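Adenylate/guanylate cyclase/hydrolase, alpha/beta fold family (PDB 3MR7) probably makes a cyclic nucleotide from a nucleoside triphosphate, through the adenylate/guanylate cyclase catalytic domain that forms this part of a longer protein. Local coordinates at residues G99-D104 / C133-V138; T151-Q156 / I165-W170. All blocks are in the same frame, centred on the assembly; numbering follows the deposited sequence.

In the fold
Interactions 1 and 2 sit side by side in the one mixed sheet of this cyclase domain, their inner strands 132-135 and 161-170 being neighbours. Interaction 1 pairs strand 96-107 with strand 132-135 in parallel and runs on into helix 136-142. Interaction 2, later in the chain and closed by a short hairpin turn, pairs strands 151-158 and 161-170 antiparallel. Their centres lie about 10 Å apart. V134 N lies 2.8 Å from W168 O, a probable hydrogen bond, and D136 OD1 lies 2.7 Å from W168 NE1, so the start of the helix is tied to the hairpin. The two contacts thus lead from a buried part of the catalytic domain to its surface.

Interaction 1 of 2, residues G99-D104 / C133-V138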
loop_
_atom_site.group_PDB
_atom_site.type_symbol
_atom_site.label_atom_id
_atom_site.label_comp_id
_atom_site.label_asym_id
_atom_site.label_seq_id
_atom_site.Cartn_x
_atom_site.Cartn_y
_atom_site.Cartn_z
ATOM N N GLY A 99 8.747 -2.730 6.248
ATOM C CA GLY A 99 8.746 -1.792 7.358
ATOM C C GLY A 99 9.375 -2.409 8.601
ATOM O O GLY A 99 9.313 -3.606 8.844
ATOM N N ILE A 100 10.016 -1.585 9.398
ATOM C CA ILE A 100 10.676 -2.067 10.596
ATOM C C ILE A 100 10.437 -1.042 11.672
ATOM O O ILE A 100 10.538 0.129 11.402
ATOM C CB ILE A 100 12.176 -2.184 10.375
ATOM C CG1 ILE A 100 12.446 -3.178 9.258
ATOM C CG2 ILE A 100 12.850 -2.631 11.652
ATOM C CD1 ILE A 100 13.876 -3.354 8.965
ATOM N N ASN A 101 10.099 -1.468 12.881
ATOM C CA ASN A 101 9.881 -0.527 13.973
ATOM C C ASN A 101 10.392 -1.120 15.279
ATOM O O ASN A 101 10.833 -2.256 15.304
ATOM C CB ASN A 101 8.401 -0.171 14.072
ATOM C CG ASN A 101 8.115 0.820 15.180
ATOM O OD1 ASN A 101 8.905 1.726 15.433
ATOM N ND2 ASN A 101 6.983 0.652 15.851
ATOM N N ILE A 102 10.339 -0.353 16.359
ATOM C CA ILE A 102 10.697 -0.866 17.673
ATOM C C ILE A 102 9.717 -0.420 18.768
ATOM O O ILE A 102 9.072 0.625 18.662
ATOM C CB ILE A 102 12.137 -0.503 17.999
ATOM C CG1 ILE A 102 13.069 -1.515 17.358
ATOM C CG2 ILE A 102 12.380 -0.500 19.487
ATOM C CD1 ILE A 102 14.463 -0.989 17.209
ATOM N N GLY A 103 9.560 -1.233 19.803
ATOM C CA GLY A 103 8.685 -0.858 20.894
ATOM C C GLY A 103 8.646 -1.901 21.988
ATOM O O GLY A 103 9.185 -2.991 21.823
ATOM N N ASP A 104 8.047 -1.541 23.122
ATOM C CA ASP A 104 7.584 -2.522 24.093
ATOM C C ASP A 104 6.302 -3.135 23.513
ATOM O O ASP A 104 5.319 -2.444 23.306
ATOM C CB ASP A 104 7.275 -1.858 25.437
ATOM C CG ASP A 104 8.527 -1.397 26.186
ATOM O OD1 ASP A 104 9.644 -1.817 25.829
ATOM O OD2 ASP A 104 8.389 -0.611 27.149
ATOM N N CYS A 133 11.247 0.978 4.871
ATOM C CA CYS A 133 10.916 2.133 5.712
ATOM C C CYS A 133 11.085 1.774 7.174
ATOM O O CYS A 133 10.605 0.739 7.612
ATOM C CB CYS A 133 9.491 2.606 5.461
ATOM S SG CYS A 133 9.325 3.629 4.014
ATOM N N VAL A 134 11.782 2.612 7.922
ATOM C CA VAL A 134 12.003 2.342 9.345
ATOM C C VAL A 134 11.540 3.527 10.163
ATOM O O VAL A 134 11.594 4.673 9.714
ATOM C CB VAL A 134 13.472 2.082 9.634
ATOM C CG1 VAL A 134 14.060 1.274 8.481
ATOM C CG2 VAL A 134 14.235 3.412 9.804
ATOM N N SER A 135 11.050 3.275 11.357
ATOM C CA SER A 135 10.619 4.392 12.163
ATOM C C SER A 135 11.880 5.140 12.583
ATOM O O SER A 135 13.002 4.633 12.426
ATOM C CB SER A 135 9.871 3.911 13.390
ATOM O OG SER A 135 10.777 3.257 14.267
ATOM N N ASP A 136 11.670 6.338 13.120
ATOM C CA ASP A 136 12.723 7.204 13.614
ATOM C C ASP A 136 13.476 6.559 14.761
ATOM O O ASP A 136 14.686 6.702 14.854
ATOM C CB ASP A 136 12.131 8.545 14.069
ATOM C CG ASP A 136 13.193 9.548 14.421
ATOM O OD1 ASP A 136 14.088 9.741 13.594
ATOM O OD2 ASP A 136 13.148 10.142 15.512
ATOM N N ILE A 137 12.765 5.862 15.648
ATOM C CA ILE A 137 13.447 5.143 16.714
ATOM C C ILE A 137 14.466 4.185 16.078
ATOM O O ILE A 137 15.611 4.096 16.547
ATOM C CB ILE A 137 12.506 4.280 17.534
ATOM C CG1 ILE A 137 11.461 5.085 18.234
ATOM C CG2 ILE A 137 13.233 3.582 18.606
ATOM C CD1 ILE A 137 10.352 4.150 18.708
ATOM N N VAL A 138 14.058 3.450 15.033
ATOM C CA VAL A 138 14.958 2.445 14.458
ATOM C C VAL A 138 16.149 3.155 13.880
ATOM O O VAL A 138 17.295 2.723 14.022
ATOM C CB VAL A 138 14.316 1.567 13.364
ATOM C CG1 VAL A 138 15.379 0.915 12.520
ATOM C CG2 VAL A 138 13.440 0.489 13.981
#
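N101 and S135 meet through their polar ends: the serine hydroxyl donates to N101 OD1, with OG 2.7 Å from that oxygen and tilted 17° from the carbonyl plane. The asparagine reaches across because its CG stands anti to the backbone N (chi1 -179°). OD1 also accepts a weak bond from I102 N, while ND2 is held by A116 O of helix 115-126, which fixes which way round the amide lies. S135 in turn is the N-cap of helix 136-142, its OG accepting a weak bond from V138 N at 3.4 Å. An alanine at N101 would probably leave the S135 hydroxyl without this acceptor and A116 O without its side-chain donor. The backbones pair in parallel, I100 N to C133 O at 3.0 Å and S135 N to I100 O at 3.2 Å, and since the chain between them passes through helix 115-126, the unit is a beta-alpha-beta crossover. On the face turned to helix 67-84, V138 crosses both isoleucines at about a right angle: its CG2 lies 3.9 Å from I100 CG2 and 3.7 Å from I102 CD1. Nearer the surface, the I137 methyl CD1 rests 3.8 Å from I102 O.

Interaction 2 of 2, residues T151-Q156 / I165-W170; sequences TDLGLQ and IRVWQW
D152 faces both R166 and W168, and the charged and polar contacts centre on its carboxylate. OD2 takes R166 NE at 3.0 Å on its syn side, a salt bridge in which the carboxylate and guanidinium planes stand 74° apart. R166 is modelled in two conformers, so the bridge and the contact of its guanidinium with L155 hold for one of them and are less sure. The other oxygen, OD1, accepts from G154 N at 2.6 Å, closing an Asx turn; CG, anti to the backbone N (chi1 -175°), lies beside the carbonyl carbon, on the side of that amide. Contacts with flat groups come next. D152 CB sits over the six-membered ring of W168 in a CH-pi contact, 3.9 Å from its centroid and 15° off the normal, and the indole is held by NE1 bonding to D136 OD1. L155 CD2 lies over one face of the R166 guanidinium, displaced toward its rim. Apolar contacts occupy the other side of the pair: L153 CD2 meets Q169 CB at 3.8 Å, and V167 CG2 meets Q156 CB at 3.8 Å. NE2 of Q156 hydrogen-bonds OE1 of Q156 of the second subunit, engaging this polar end across the dimer. Backbone bonds tie T151 to Q169 in both directions, and I165 N to Q156 O at 2.8 Å. Between these ends V167 N bonds G154 O at 2.9 Å, while L153 N donates to V167 O, whose position is less sure. V167 therefore faces an extra residue, and G154 has backbone angles at which a CB would jam against L153 O: this is a beta bulge in an antiparallel beta hairpin.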
loop_
_atom_site.group_PDB
_atom_site.type_symbol
_atom_site.label_atom_id
_atom_site.label_comp_id
_atom_site.label_asym_id
_atom_site.label_seq_id
_atom_site.Cartn_x
_atom_site.Cartn_y
_atom_site.Cartn_z
ATOM N N THR A 151 16.668 8.508 4.045
ATOM C CA THR A 151 16.155 9.824 3.833
ATOM C C THR A 151 14.896 10.069 4.651
ATOM O O THR A 151 13.948 9.304 4.555
ATOM C CB THR A 151 15.719 9.915 2.413
ATOM O OG1 THR A 151 16.861 9.721 1.587
ATOM C CG2 THR A 151 15.078 11.266 2.150
ATOM N N ASP A 152 14.891 11.147 5.427
ATOM C CA ASP A 152 13.733 11.555 6.195
ATOM C C ASP A 152 12.548 11.676 5.237
ATOM O O ASP A 152 12.656 12.254 4.172
ATOM C CB ASP A 152 14.031 12.881 6.930
ATOM C CG ASP A 152 12.911 13.331 7.861
ATOM O OD1 ASP A 152 11.716 13.021 7.631
ATOM O OD2 ASP A 152 13.233 14.037 8.839
ATOM N N LEU A 153 11.417 11.108 5.624
ATOM C CA LEU A 153 10.217 11.118 4.806
ATOM C C LEU A 153 9.142 11.977 5.447
ATOM O O LEU A 153 8.096 12.183 4.870
ATOM C CB LEU A 153 9.678 9.702 4.711
ATOM C CG LEU A 153 9.448 9.258 3.294
ATOM C CD1 LEU A 153 10.694 9.596 2.513
ATOM C CD2 LEU A 153 9.148 7.782 3.271
ATOM N N GLY A 154 9.381 12.439 6.663
ATOM C CA GLY A 154 8.385 13.210 7.361
ATOM C C GLY A 154 7.482 12.379 8.251
ATOM O O GLY A 154 7.804 11.242 8.626
ATOM N N LEU A 155 6.348 12.969 8.609
ATOM C CA LEU A 155 5.459 12.386 9.592
ATOM C C LEU A 155 4.373 11.552 8.954
ATOM O O LEU A 155 3.932 11.797 7.828
ATOM C CB LEU A 155 4.853 13.466 10.482
ATOM C CG LEU A 155 5.949 14.313 11.143
ATOM C CD1 LEU A 155 5.319 15.368 11.982
ATOM C CD2 LEU A 155 6.875 13.469 11.993
ATOM N N GLN A 156 3.948 10.549 9.698
ATOM C CA GLN A 156 3.013 9.577 9.201
ATOM C C GLN A 156 2.015 9.316 10.317
ATOM O O GLN A 156 2.402 8.903 11.416
ATOM C CB GLN A 156 3.786 8.318 8.895
ATOM C CG GLN A 156 3.399 7.666 7.656
ATOM C CD GLN A 156 3.505 8.587 6.509
ATOM O OE1 GLN A 156 4.392 9.447 6.460
ATOM N NE2 GLN A 156 2.594 8.434 5.567
ATOM N N ILE A 165 4.386 9.278 13.324
ATOM C CA ILE A 165 5.751 8.786 13.436
ATOM C C ILE A 165 6.592 9.372 12.321
ATOM O O ILE A 165 6.111 9.532 11.213
ATOM C CB ILE A 165 5.788 7.234 13.345
ATOM C CG1 ILE A 165 5.482 6.626 14.704
ATOM C CG2 ILE A 165 7.136 6.737 12.929
ATOM C CD1 ILE A 165 4.059 6.585 15.037
ATOM N N ARG A 166 7.844 9.701 12.620
ATOM C CA ARG A 166 8.774 10.183 11.615
ATOM C C ARG A 166 9.390 8.957 10.946
ATOM O O ARG A 166 9.915 8.078 11.607
ATOM C CB ARG A 166 9.832 11.116 12.230
ATOM C CG ARG A 166 10.955 11.529 11.271
ATOM C CD ARG A 166 11.603 12.913 11.610
ATOM N NE ARG A 166 11.014 14.021 10.842
ATOM C CZ ARG A 166 10.181 14.923 11.348
ATOM N NH1 ARG A 166 9.855 14.872 12.634
ATOM N NH2 ARG A 166 9.679 15.883 10.581
ATOM N N VAL A 167 9.294 8.908 9.625
ATOM C CA VAL A 167 9.651 7.736 8.857
ATOM C C VAL A 167 10.849 7.994 7.944
ATOM O O VAL A 167 10.899 8.984 7.203
ATOM C CB VAL A 167 8.414 7.275 8.041
ATOM C CG1 VAL A 167 8.764 6.206 7.037
ATOM C CG2 VAL A 167 7.313 6.799 9.000
ATOM N N TRP A 168 11.819 7.093 8.015
ATOM C CA TRP A 168 13.015 7.184 7.195
ATOM C C TRP A 168 12.969 6.060 6.192
ATOM O O TRP A 168 12.511 4.948 6.498
ATOM C CB TRP A 168 14.246 7.018 8.065
ATOM C CG TRP A 168 14.386 8.107 9.053
ATOM C CD1 TRP A 168 13.707 8.247 10.227
ATOM C CD2 TRP A 168 15.260 9.224 8.957
ATOM N NE1 TRP A 168 14.102 9.384 10.868
ATOM C CE2 TRP A 168 15.056 10.008 10.111
ATOM C CE3 TRP A 168 16.215 9.635 8.010
ATOM C CZ2 TRP A 168 15.761 11.195 10.342
ATOM C CZ3 TRP A 168 16.912 10.801 8.239
ATOM C CH2 TRP A 168 16.681 11.579 9.392
ATOM N N GLN A 169 13.459 6.341 4.996
ATOM C CA GLN A 169 13.399 5.376 3.915
ATOM C C GLN A 169 14.701 5.200 3.169
ATOM O O GLN A 169 15.445 6.142 2.917
ATOM C CB GLN A 169 12.314 5.764 2.909
ATOM C CG GLN A 169 12.105 4.742 1.804
ATOM C CD GLN A 169 11.017 5.156 0.859
ATOM O OE1 GLN A 169 11.182 6.111 0.100
ATOM N NE2 GLN A 169 9.884 4.454 0.899
ATOM N N TRP A 170 14.950 3.968 2.782
ATOM C CA TRP A 170 16.068 3.653 1.944
ATOM C C TRP A 170 15.542 3.001 0.688
ATOM O O TRP A 170 14.667 2.135 0.738
ATOM C CB TRP A 170 16.971 2.686 2.677
ATOM C CG TRP A 170 17.991 2.072 1.807
ATOM C CD1 TRP A 170 19.253 2.533 1.554
ATOM C CD2 TRP A 170 17.852 0.864 1.076
ATOM N NE1 TRP A 170 19.904 1.683 0.701
ATOM C CE2 TRP A 170 19.066 0.647 0.394
ATOM C CE3 TRP A 170 16.823 -0.069 0.943
ATOM C CZ2 TRP A 170 19.270 -0.447 -0.407
ATOM C CZ3 TRP A 170 17.021 -1.133 0.153
ATOM C CH2 TRP A 170 18.236 -1.324 -0.520
HETATM O O HOH W 1 16.566 7.193 -0.128
#